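Local coordinates for 3',5'-cyclic-nucleotide phosphodiesterase 1 (Saccharomyces cerevisiae S288C, PDB 4OJX), which belongs to the class-II cyclic-nucleotide phosphodiesterases, members of the metallo-hydrolase/oxidoreductase clan, and carries two zinc ions at one site, at residues Gln21-Lys26 with Ile239-Asp244. Numbering follows the deposited sequence.
Sequences QCFILK and IIVCGD. With ZN (zinc ion), chain D; ZN (zinc ion), chain E; 5GP (guanosine-5'-monophosphate), chain C.
Gln21 swings its CG anti to the backbone N (chi1 -177°) and runs on extended, which carries its amide across to the end of strand 238-242, where NE2 donates to Cys242 O at 3.1 Å. That bond is bent, 138° at the hydrogen, and the carbonyl oxygen sits somewhat out of the amide plane. The stronger partner of NE2 is Asp39, so two acceptors share this nitrogen, which probably settles which way the amide faces. Its oxygen, Gln21 OE1, lies 2.9 Å from a water that is equally 2.9 Å from Asp244 OD1 and probably connects the amide with this metal-bound carboxylate, though it cannot donate to every acceptor nearby.

Farther along, the interface becomes wholly apolar. Val241 directs CG1 obliquely at the ring of Phe23, 3.5 Å from CD2, as the two side chains pass alongside with opposite headings. Ile239 tucks CG1 in among its own backbone atoms, from where CD1 meets Leu25 CD2 tip to tip at 3.9 Å. Val38 of the neighbouring strand 35-38 packs against both Leu25 and Val241, while Ile6 of strand 4-8 touches Leu25 and Ile239.

The example illustrates how one interface can serve both core and metal site. Asp244 OD2 bridges the zinc ions, at 2.2 Å from that of chain D and 2.1 Å from that of chain E, and guanosine-5'-monophosphate and a shared water also bind both; Asp132 and the histidines His128, His130, His133, His213 and His326 bind zinc here too. Segments 21-25 and 239-244 run nearly antiparallel, 165° apart, on separate sheets whose inner faces meet through these side chains, with a bridging aspartate just beyond a strand end: the beta-sandwich core and dinuclear zinc site of the metallo-beta-lactamase fold.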
ATOM      1  N   GLN A  21       5.013  -4.585   6.274  1.00  9.33           N
ATOM      2  CA  GLN A  21       4.953  -5.429   7.467  1.00  8.87           C
ATOM      3  C   GLN A  21       3.559  -5.654   8.045  1.00  8.84           C
ATOM      4  O   GLN A  21       2.877  -4.710   8.460  1.00  9.12           O
ATOM      5  CB  GLN A  21       5.869  -4.856   8.552  1.00  9.55           C
ATOM      6  CG  GLN A  21       5.912  -5.730   9.791  1.00 10.17           C
ATOM      7  CD  GLN A  21       7.217  -5.605  10.541  1.00 10.75           C
ATOM      8  OE1 GLN A  21       8.287  -5.846   9.988  1.00 11.78           O
ATOM      9  NE2 GLN A  21       7.134  -5.261  11.821  1.00 11.92           N
ATOM     10  N   CYS A  22       3.171  -6.927   8.135  1.00  8.60           N
ATOM     11  CA  CYS A  22       1.967  -7.344   8.857  1.00  9.34           C
ATOM     12  C   CYS A  22       1.997  -8.841   9.088  1.00  8.77           C
ATOM     13  O   CYS A  22       2.189  -9.607   8.137  1.00  9.42           O
ATOM     14  CB  CYS A  22       0.696  -6.975   8.085  1.00 10.09           C
ATOM     15  SG  CYS A  22      -0.815  -7.469   8.948  1.00 11.54           S
ATOM     16  N   PHE A  23       1.796  -9.250  10.343  1.00  8.82           N
ATOM     17  CA  PHE A  23       1.740 -10.666  10.702  1.00  9.46           C
ATOM     18  C   PHE A  23       0.429 -10.934  11.415  1.00  9.71           C
ATOM     19  O   PHE A  23       0.057 -10.185  12.321  1.00 12.13           O
ATOM     20  CB  PHE A  23       2.920 -11.018  11.613  1.00 10.74           C
ATOM     21  CG  PHE A  23       4.227 -10.444  11.146  1.00 10.19           C
ATOM     22  CD1 PHE A  23       4.802 -10.847   9.945  1.00 11.70           C
ATOM     23  CD2 PHE A  23       4.871  -9.472  11.897  1.00 10.69           C
ATOM     24  CE1 PHE A  23       5.998 -10.297   9.512  1.00 12.34           C
ATOM     25  CE2 PHE A  23       6.077  -8.930  11.475  1.00 12.58           C
ATOM     26  CZ  PHE A  23       6.639  -9.339  10.278  1.00 12.15           C
ATOM     27  N   ILE A  24      -0.267 -11.996  11.028  1.00  9.78           N
ATOM     28  CA  ILE A  24      -1.483 -12.401  11.713  1.00  9.98           C
ATOM     29  C   ILE A  24      -1.145 -13.518  12.688  1.00  9.80           C
ATOM     30  O   ILE A  24      -0.386 -14.430  12.352  1.00 10.51           O
ATOM     31  CB  ILE A  24      -2.542 -12.901  10.702  1.00 12.53           C
ATOM     32  CG1 ILE A  24      -2.886 -11.823   9.680  1.00 14.57           C
ATOM     33  CG2 ILE A  24      -3.771 -13.475  11.409  1.00 13.37           C
ATOM     34  CD1 ILE A  24      -3.447 -10.572  10.289  1.00 16.11           C
ATOM     35  N   LEU A  25      -1.713 -13.453  13.890  1.00  9.77           N
ATOM     36  CA  LEU A  25      -1.489 -14.477  14.912  1.00 10.26           C
ATOM     37  C   LEU A  25      -2.795 -15.106  15.348  1.00 10.23           C
ATOM     38  O   LEU A  25      -3.808 -14.418  15.497  1.00 10.61           O
ATOM     39  CB  LEU A  25      -0.855 -13.858  16.156  1.00 10.91           C
ATOM     40  CG  LEU A  25       0.363 -12.953  16.004  1.00 11.94           C
ATOM     41  CD1 LEU A  25       0.803 -12.426  17.363  1.00 13.43           C
ATOM     42  CD2 LEU A  25       1.495 -13.702  15.330  1.00 13.99           C
ATOM     43  N   LYS A  26      -2.741 -16.413  15.605  1.00 10.23           N
ATOM     44  CA  LYS A  26      -3.834 -17.122  16.272  1.00 10.77           C
ATOM     45  C   LYS A  26      -3.272 -18.351  16.973  1.00 11.09           C
ATOM     46  O   LYS A  26      -2.174 -18.812  16.650  1.00 11.15           O
ATOM     47  CB  LYS A  26      -4.946 -17.514  15.286  1.00 11.31           C
ATOM     48  CG  LYS A  26      -4.517 -18.532  14.242  1.00 11.98           C
ATOM     49  CD  LYS A  26      -5.679 -18.973  13.349  1.00 12.94           C
ATOM     50  CE  LYS A  26      -6.641 -19.969  14.007  1.00 13.37           C
ATOM     51  NZ  LYS A  26      -6.001 -21.271  14.336  1.00 14.36           N
ATOM     52  N   ILE A 239       6.186 -15.945  21.709  1.00 11.84           N
ATOM     53  CA  ILE A 239       6.855 -15.446  20.514  1.00 11.55           C
ATOM     54  C   ILE A 239       7.128 -13.963  20.704  1.00 10.82           C
ATOM     55  O   ILE A 239       6.403 -13.273  21.424  1.00 11.29           O
ATOM     56  CB  ILE A 239       6.043 -15.695  19.224  1.00 12.36           C
ATOM     57  CG1 ILE A 239       4.601 -15.196  19.376  1.00 13.34           C
ATOM     58  CG2 ILE A 239       6.103 -17.166  18.834  1.00 13.03           C
ATOM     59  CD1 ILE A 239       3.786 -15.180  18.099  1.00 14.71           C
ATOM     60  N   ILE A 240       8.183 -13.485  20.062  1.00 10.86           N
ATOM     61  CA  ILE A 240       8.517 -12.067  20.064  1.00 10.38           C
ATOM     62  C   ILE A 240       8.344 -11.554  18.638  1.00 10.14           C
ATOM     63  O   ILE A 240       8.882 -12.138  17.702  1.00 10.32           O
ATOM     64  CB  ILE A 240       9.965 -11.833  20.540  1.00 10.77           C
ATOM     65  CG1 ILE A 240      10.149 -12.336  21.977  1.00 11.85           C
ATOM     66  CG2 ILE A 240      10.366 -10.363  20.394  1.00 12.32           C
ATOM     67  CD1 ILE A 240      11.607 -12.450  22.403  1.00 13.79           C
ATOM     68  N   VAL A 241       7.570 -10.483  18.487  1.00  9.95           N
ATOM     69  CA  VAL A 241       7.296  -9.905  17.171  1.00 10.41           C
ATOM     70  C   VAL A 241       7.726  -8.445  17.227  1.00 10.18           C
ATOM     71  O   VAL A 241       7.188  -7.661  18.015  1.00 10.76           O
ATOM     72  CB  VAL A 241       5.813 -10.054  16.743  1.00 11.03           C
ATOM     73  CG1 VAL A 241       5.661  -9.619  15.297  1.00 12.46           C
ATOM     74  CG2 VAL A 241       5.331 -11.494  16.899  1.00 12.31           C
ATOM     75  N   CYS A 242       8.682  -8.085  16.382  1.00 10.43           N
ATOM     76  CA  CYS A 242       9.388  -6.811  16.523  1.00 10.60           C
ATOM     77  C   CYS A 242       9.005  -5.773  15.484  1.00 10.74           C
ATOM     78  O   CYS A 242       8.782  -6.078  14.304  1.00 11.46           O
ATOM     79  CB  CYS A 242      10.900  -7.028  16.418  1.00 11.06           C
ATOM     80  SG  CYS A 242      11.583  -8.236  17.565  1.00 12.52           S
ATOM     81  N   GLY A 243       8.986  -4.525  15.930  1.00 10.53           N
ATOM     82  CA  GLY A 243       8.997  -3.403  15.007  1.00 10.73           C
ATOM     83  C   GLY A 243      10.415  -3.074  14.579  1.00  9.97           C
ATOM     84  O   GLY A 243      11.381  -3.614  15.133  1.00 10.83           O
ATOM     85  N   ASP A 244      10.533  -2.167  13.607  1.00 10.44           N
ATOM     86  CA  ASP A 244      11.823  -1.713  13.066  1.00 10.38           C
ATOM     87  C   ASP A 244      12.691  -1.259  14.251  1.00 10.42           C
ATOM     88  O   ASP A 244      12.178  -0.686  15.226  1.00 10.74           O
ATOM     89  CB  ASP A 244      11.673  -0.512  12.086  1.00 11.32           C
ATOM     90  CG  ASP A 244      10.746  -0.770  10.857  1.00 10.98           C
ATOM     91  OD1 ASP A 244      10.292  -1.965  10.800  1.00 10.59           O
ATOM     92  OD2 ASP A 244      10.464   0.246  10.022  1.00 13.14           O
TER
HETATM   93 ZN    ZN D 403      10.040   2.424  10.290  1.00 14.06          ZN
HETATM   94 ZN    ZN E 404       9.330  -0.284   8.307  1.00 12.28          ZN
HETATM   95  P   5GP C 402      11.565   2.274   7.289  1.00 17.77           P
HETATM   96  O1P 5GP C 402      12.902   2.195   6.683  1.00 18.84           O
HETATM   97  O2P 5GP C 402      11.575   2.731   8.725  1.00 15.92           O
HETATM   98  O3P 5GP C 402      10.799   0.999   7.062  1.00 20.81           O
HETATM   99  O5' 5GP C 402      10.890   3.419   6.437  1.00 24.33           O
HETATM  100  C5' 5GP C 402      11.515   4.749   6.452  1.00 30.06           C
HETATM  101  C4' 5GP C 402      12.519   5.044   5.288  1.00 32.15           C
HETATM  102  O4' 5GP C 402      13.059   6.384   5.438  1.00 34.56           O
HETATM  103  C3' 5GP C 402      13.746   4.129   5.342  1.00 36.78           C
HETATM  104  O3' 5GP C 402      13.695   3.216   4.244  1.00 36.56           O
HETATM  105  C2' 5GP C 402      14.992   4.997   5.231  1.00 39.82           C
HETATM  106  O2' 5GP C 402      15.765   4.617   4.069  1.00 49.13           O
HETATM  107  C1' 5GP C 402      14.464   6.407   5.038  1.00 40.15           C
HETATM  108  N9  5GP C 402      15.240   7.394   5.868  1.00 39.15           N
HETATM  109  C8  5GP C 402      15.054   7.573   7.176  1.00 37.34           C
HETATM  110  N7  5GP C 402      15.886   8.519   7.594  1.00 36.82           N
HETATM  111  C5  5GP C 402      16.601   8.929   6.550  1.00 42.16           C
HETATM  112  C6  5GP C 402      17.564   9.852   6.456  1.00 44.45           C
HETATM  113  O6  5GP C 402      17.932  10.491   7.442  1.00 47.98           O
HETATM  114  N1  5GP C 402      18.171  10.104   5.222  1.00 45.89           N
HETATM  115  C2  5GP C 402      17.740   9.370   4.115  1.00 43.64           C
HETATM  116  N2  5GP C 402      18.306   9.590   2.934  1.00 43.73           N
HETATM  117  N3  5GP C 402      16.766   8.452   4.266  1.00 42.25           N
HETATM  118  C4  5GP C 402      16.202   8.234   5.473  1.00 40.79           C
HETATM  119  O   HOH W   1      10.431  -4.746  11.513  1.00 11.64           O
HETATM  120  O   HOH W   2       9.033   1.661   8.735  1.00 14.34           O